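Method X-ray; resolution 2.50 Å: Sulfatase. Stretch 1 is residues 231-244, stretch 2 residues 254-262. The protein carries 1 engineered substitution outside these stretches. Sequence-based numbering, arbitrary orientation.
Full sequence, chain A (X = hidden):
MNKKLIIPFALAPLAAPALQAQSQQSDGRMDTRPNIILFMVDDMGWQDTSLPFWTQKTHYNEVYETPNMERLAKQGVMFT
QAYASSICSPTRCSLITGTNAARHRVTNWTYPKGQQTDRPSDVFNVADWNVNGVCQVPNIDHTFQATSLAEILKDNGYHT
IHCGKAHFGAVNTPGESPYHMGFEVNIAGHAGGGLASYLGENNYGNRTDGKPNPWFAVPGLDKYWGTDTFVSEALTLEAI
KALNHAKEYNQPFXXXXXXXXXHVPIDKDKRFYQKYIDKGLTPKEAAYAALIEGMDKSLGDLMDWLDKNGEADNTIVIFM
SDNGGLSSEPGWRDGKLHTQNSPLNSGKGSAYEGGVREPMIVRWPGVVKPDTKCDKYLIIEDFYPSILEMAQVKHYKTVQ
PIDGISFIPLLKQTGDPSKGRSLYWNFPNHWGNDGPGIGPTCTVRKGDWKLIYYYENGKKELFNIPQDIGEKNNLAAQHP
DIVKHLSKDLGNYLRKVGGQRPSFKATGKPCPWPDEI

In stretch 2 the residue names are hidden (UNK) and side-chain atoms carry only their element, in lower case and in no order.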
# COMPACT_ATOMS: atom_id res chain seq x y z
N VAL A 231 -15.00 -16.13 -11.44
CA VAL A 231 -14.12 -15.27 -10.64
C VAL A 231 -12.65 -15.47 -11.02
O VAL A 231 -11.87 -14.51 -11.03
CB VAL A 231 -14.35 -15.48 -9.12
CG1 VAL A 231 -13.80 -16.80 -8.64
CG2 VAL A 231 -13.69 -14.34 -8.35
N SER A 232 -12.26 -16.72 -11.34
CA SER A 232 -10.90 -16.97 -11.82
C SER A 232 -10.60 -16.21 -13.10
O SER A 232 -9.44 -15.86 -13.34
CB SER A 232 -10.70 -18.48 -12.06
OG SER A 232 -11.27 -19.24 -11.02
N GLU A 233 -11.61 -15.99 -13.94
CA GLU A 233 -11.44 -15.17 -15.13
C GLU A 233 -11.29 -13.71 -14.75
O GLU A 233 -10.38 -13.02 -15.24
CB GLU A 233 -12.63 -15.37 -16.09
CG GLU A 233 -12.53 -14.66 -17.45
CD GLU A 233 -11.27 -15.03 -18.25
OE1 GLU A 233 -10.80 -16.19 -18.15
OE2 GLU A 233 -10.75 -14.16 -18.98
N ALA A 234 -12.16 -13.22 -13.86
CA ALA A 234 -12.06 -11.84 -13.39
C ALA A 234 -10.69 -11.57 -12.79
O ALA A 234 -10.08 -10.52 -13.05
CB ALA A 234 -13.15 -11.55 -12.36
N LEU A 235 -10.19 -12.49 -11.98
CA LEU A 235 -8.89 -12.30 -11.36
C LEU A 235 -7.79 -12.20 -12.41
O LEU A 235 -6.89 -11.36 -12.30
CB LEU A 235 -8.60 -13.44 -10.37
CG LEU A 235 -9.48 -13.48 -9.13
CD1 LEU A 235 -9.08 -14.61 -8.18
CD2 LEU A 235 -9.42 -12.12 -8.42
N THR A 236 -7.86 -13.05 -13.44
CA THR A 236 -6.86 -13.01 -14.50
C THR A 236 -6.90 -11.69 -15.28
O THR A 236 -5.85 -11.12 -15.58
CB THR A 236 -7.05 -14.20 -15.44
OG1 THR A 236 -7.17 -15.40 -14.67
CG2 THR A 236 -5.86 -14.32 -16.37
N LEU A 237 -8.09 -11.19 -15.60
CA LEU A 237 -8.16 -9.95 -16.37
C LEU A 237 -7.64 -8.76 -15.56
O LEU A 237 -6.98 -7.88 -16.12
CB LEU A 237 -9.58 -9.70 -16.85
CG LEU A 237 -10.07 -10.76 -17.83
CD1 LEU A 237 -11.60 -10.77 -17.83
CD2 LEU A 237 -9.49 -10.54 -19.23
N GLU A 238 -7.92 -8.71 -14.25
CA GLU A 238 -7.37 -7.62 -13.45
C GLU A 238 -5.88 -7.79 -13.22
O GLU A 238 -5.15 -6.80 -13.16
CB GLU A 238 -8.11 -7.51 -12.12
CG GLU A 238 -9.58 -7.19 -12.28
CD GLU A 238 -9.83 -5.78 -12.86
OE1 GLU A 238 -9.40 -4.78 -12.23
OE2 GLU A 238 -10.46 -5.69 -13.94
N ALA A 239 -5.40 -9.03 -13.11
CA ALA A 239 -3.96 -9.24 -13.06
C ALA A 239 -3.30 -8.77 -14.35
O ALA A 239 -2.21 -8.17 -14.32
CB ALA A 239 -3.65 -10.71 -12.80
N ILE A 240 -3.94 -9.02 -15.49
CA ILE A 240 -3.33 -8.59 -16.74
C ILE A 240 -3.22 -7.07 -16.78
O ILE A 240 -2.18 -6.53 -17.18
CB ILE A 240 -4.09 -9.18 -17.94
CG1 ILE A 240 -3.82 -10.69 -18.00
CG2 ILE A 240 -3.68 -8.49 -19.23
CD1 ILE A 240 -4.23 -11.37 -19.30
N LYS A 241 -4.25 -6.34 -16.32
CA LYS A 241 -4.11 -4.89 -16.31
C LYS A 241 -3.10 -4.41 -15.29
O LYS A 241 -2.46 -3.38 -15.51
CB LYS A 241 -5.45 -4.17 -16.07
CG LYS A 241 -6.64 -4.71 -16.83
CD LYS A 241 -7.94 -4.28 -16.15
CE LYS A 241 -9.16 -4.44 -17.06
NZ LYS A 241 -10.41 -4.16 -16.27
N ALA A 242 -2.95 -5.12 -14.17
CA ALA A 242 -1.92 -4.70 -13.23
C ALA A 242 -0.54 -4.85 -13.85
O ALA A 242 0.37 -4.07 -13.54
CB ALA A 242 -2.01 -5.50 -11.94
N LEU A 243 -0.38 -5.84 -14.74
CA LEU A 243 0.88 -6.10 -15.42
C LEU A 243 1.13 -5.09 -16.54
O LEU A 243 2.28 -4.64 -16.73
CB LEU A 243 0.88 -7.52 -15.98
CG LEU A 243 1.11 -8.66 -15.00
CD1 LEU A 243 1.11 -10.01 -15.71
CD2 LEU A 243 2.42 -8.45 -14.26
N ASN A 244 0.09 -4.72 -17.29
CA ASN A 244 0.26 -3.64 -18.26
C ASN A 244 0.68 -2.35 -17.56
O ASN A 244 1.64 -1.69 -17.99
CB ASN A 244 -1.03 -3.47 -19.06
CG ASN A 244 -1.25 -4.61 -20.05
OD1 ASN A 244 -0.29 -5.13 -20.64
ND2 ASN A 244 -2.50 -5.03 -20.22
N UNK A 254 6.76 -8.19 -8.89
CA UNK A 254 6.45 -9.46 -8.25
C UNK A 254 4.94 -9.53 -8.20
O UNK A 254 4.29 -8.64 -7.63
c UNK A 254 5.22 -11.42 -4.15
c UNK A 254 6.90 -11.95 -6.30
c UNK A 254 7.07 -9.52 -6.86
c UNK A 254 6.42 -12.99 -5.51
c UNK A 254 5.58 -12.73 -4.43
c UNK A 254 6.55 -10.64 -6.02
c UNK A 254 5.71 -10.38 -4.94
N UNK A 255 4.37 -10.52 -8.87
CA UNK A 255 2.94 -10.75 -8.85
C UNK A 255 2.66 -11.99 -8.03
O UNK A 255 3.12 -13.08 -8.38
c UNK A 255 0.54 -11.60 -11.82
c UNK A 255 0.05 -10.58 -9.61
c UNK A 255 2.41 -10.91 -10.27
c UNK A 255 0.99 -11.47 -10.36
N UNK A 256 1.92 -11.83 -6.93
CA UNK A 256 1.44 -12.98 -6.16
C UNK A 256 0.04 -13.31 -6.66
O UNK A 256 -0.96 -12.76 -6.19
c UNK A 256 1.30 -15.15 -3.99
c UNK A 256 0.05 -15.88 -2.05
c UNK A 256 1.43 -12.68 -4.66
o UNK A 256 -0.41 -16.86 -1.19
c UNK A 256 0.94 -13.82 -3.76
c UNK A 256 0.13 -13.54 -2.65
c UNK A 256 0.85 -16.19 -3.14
c UNK A 256 -0.31 -14.56 -1.81
N UNK A 257 -0.03 -14.21 -7.64
CA UNK A 257 -1.31 -14.62 -8.22
C UNK A 257 -1.86 -15.76 -7.39
O UNK A 257 -1.51 -16.92 -7.59
c UNK A 257 -2.41 -15.29 -10.42
c UNK A 257 -1.12 -15.02 -9.68
c UNK A 257 -4.85 -14.33 -11.37
s UNK A 257 -3.25 -13.75 -10.80
N UNK A 258 -2.73 -15.43 -6.43
CA UNK A 258 -3.23 -16.40 -5.45
C UNK A 258 -4.72 -16.63 -5.69
O UNK A 258 -5.56 -15.90 -5.17
c UNK A 258 -2.96 -15.92 -4.03
N UNK A 259 -5.04 -17.68 -6.44
CA UNK A 259 -6.42 -17.96 -6.84
C UNK A 259 -7.30 -18.31 -5.65
O UNK A 259 -6.84 -18.87 -4.64
c UNK A 259 -6.84 -17.71 -11.17
n UNK A 259 -5.56 -18.06 -11.24
c UNK A 259 -5.19 -18.65 -10.06
n UNK A 259 -7.29 -18.05 -9.98
c UNK A 259 -6.47 -19.10 -7.85
c UNK A 259 -6.28 -18.65 -9.25
N UNK A 260 -8.58 -17.96 -5.76
CA UNK A 260 -9.55 -18.52 -4.83
C UNK A 260 -9.91 -19.95 -5.21
O UNK A 260 -10.22 -20.77 -4.33
o UNK A 260 -9.98 -13.01 -1.60
c UNK A 260 -10.60 -16.41 -3.93
c UNK A 260 -10.44 -15.35 -1.79
c UNK A 260 -10.17 -14.13 -2.40
c UNK A 260 -10.65 -16.47 -2.55
c UNK A 260 -10.80 -17.65 -4.76
c UNK A 260 -10.33 -15.19 -4.53
c UNK A 260 -10.11 -14.05 -3.78
N UNK A 261 -9.89 -20.27 -6.51
CA UNK A 261 -9.97 -21.65 -6.96
C UNK A 261 -8.82 -22.46 -6.36
O UNK A 261 -7.70 -21.97 -6.26
c UNK A 261 -9.92 -21.70 -8.49
N UNK A 262 -9.09 -23.71 -5.99
CA UNK A 262 -10.31 -24.44 -6.29
C UNK A 262 -11.12 -24.73 -5.02
O UNK A 262 -11.61 -25.85 -4.82
c UNK A 262 -8.92 -26.53 -6.23
c UNK A 262 -9.46 -25.40 -8.44
c UNK A 262 -8.45 -27.83 -6.90
c UNK A 262 -9.96 -25.73 -7.03
O HOH W 1 -9.56 -17.93 -8.57

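Position 254 carries one carbon and then a ring of six carbons with no heteroatom. Its CA-to-CB bond points away from the helix and it touches nothing there, so the ring belongs to other packing: Phe254.

Position 255 has four carbons, forked at the second, and its CA-to-CB bond points toward the helix. One branch tip meets Leu243 CD1, and the same neighborhood includes the methyl of Ala239. A fork at the second carbon makes this Leu255; its CD2 lies 4.2 Å from Leu243 CD1 and 4.4 Å from Ala239 CB.

Position 256 is a six-carbon ring on one carbon, bearing a single oxygen. It is out of reach of the helix: Tyr256.

Position 257 is an unbranched run of two carbons, a sulfur and a last carbon. Its CA-to-CB bond runs sideways, but the end of the side chain comes nearer, the sulfur packing against the methyl of Ala239 and the last carbon against the backbone Leu235 O. Only methionine supplies such a chain: Met257, with SD 3.7 Å from Ala239 CB and CE 3.7 Å from Leu235 O.

Position 258 has a single side-chain carbon, its CA-to-CB bond directed away from the helix: Ala258, the last residue of the strand.

Position 259 shows one carbon and a five-membered ring of three carbons and two nitrogens, which presents its edge to Ser232 O. This is His259, with CE1 3.9 Å from Ser232 O. That oxygen is already taken up inside the helix, Ser232 O accepting from Thr236 OG1 at 2.7 Å.

Position 260 carries one carbon and then a six-carbon ring bearing one oxygen; its CA-to-CB bond points toward the helix, and Leu235 CD1 meets the ring edge. This is Tyr260, its CD2 3.9 Å from Leu235 CD1.

Position 261 has one carbon, CB, 3.8 Å from Ser232 OG: Ala261.

Position 262 has four carbons, forked at the first, with one arm two carbons long. Its CA-to-CB bond points away, and a cis peptide bond precedes it: Ile262.

The helix and strand run nearly antiparallel, at 173°, with axes approaching to 10.2 Å, and no direct hydrogen bond joins them. Leu235, Ala239 and Leu243, spaced four apart, line one helical stripe that receives Leu255 and Met257, while Leu235 also reaches Tyr260. At the Ser232 end the contact turns polar through water 1, whose O lies 3.3 Å from Ser232 OG and 2.7 Å from His259 ND1, hydrogen-bonded to both, and accepts from Ala261 N at 3.1 Å. The rule to read is modest: apolar packing along the strand, and a water-bridged junction where the chain leaves it.

Stretch 2 (254-262) FLYMAHYAI
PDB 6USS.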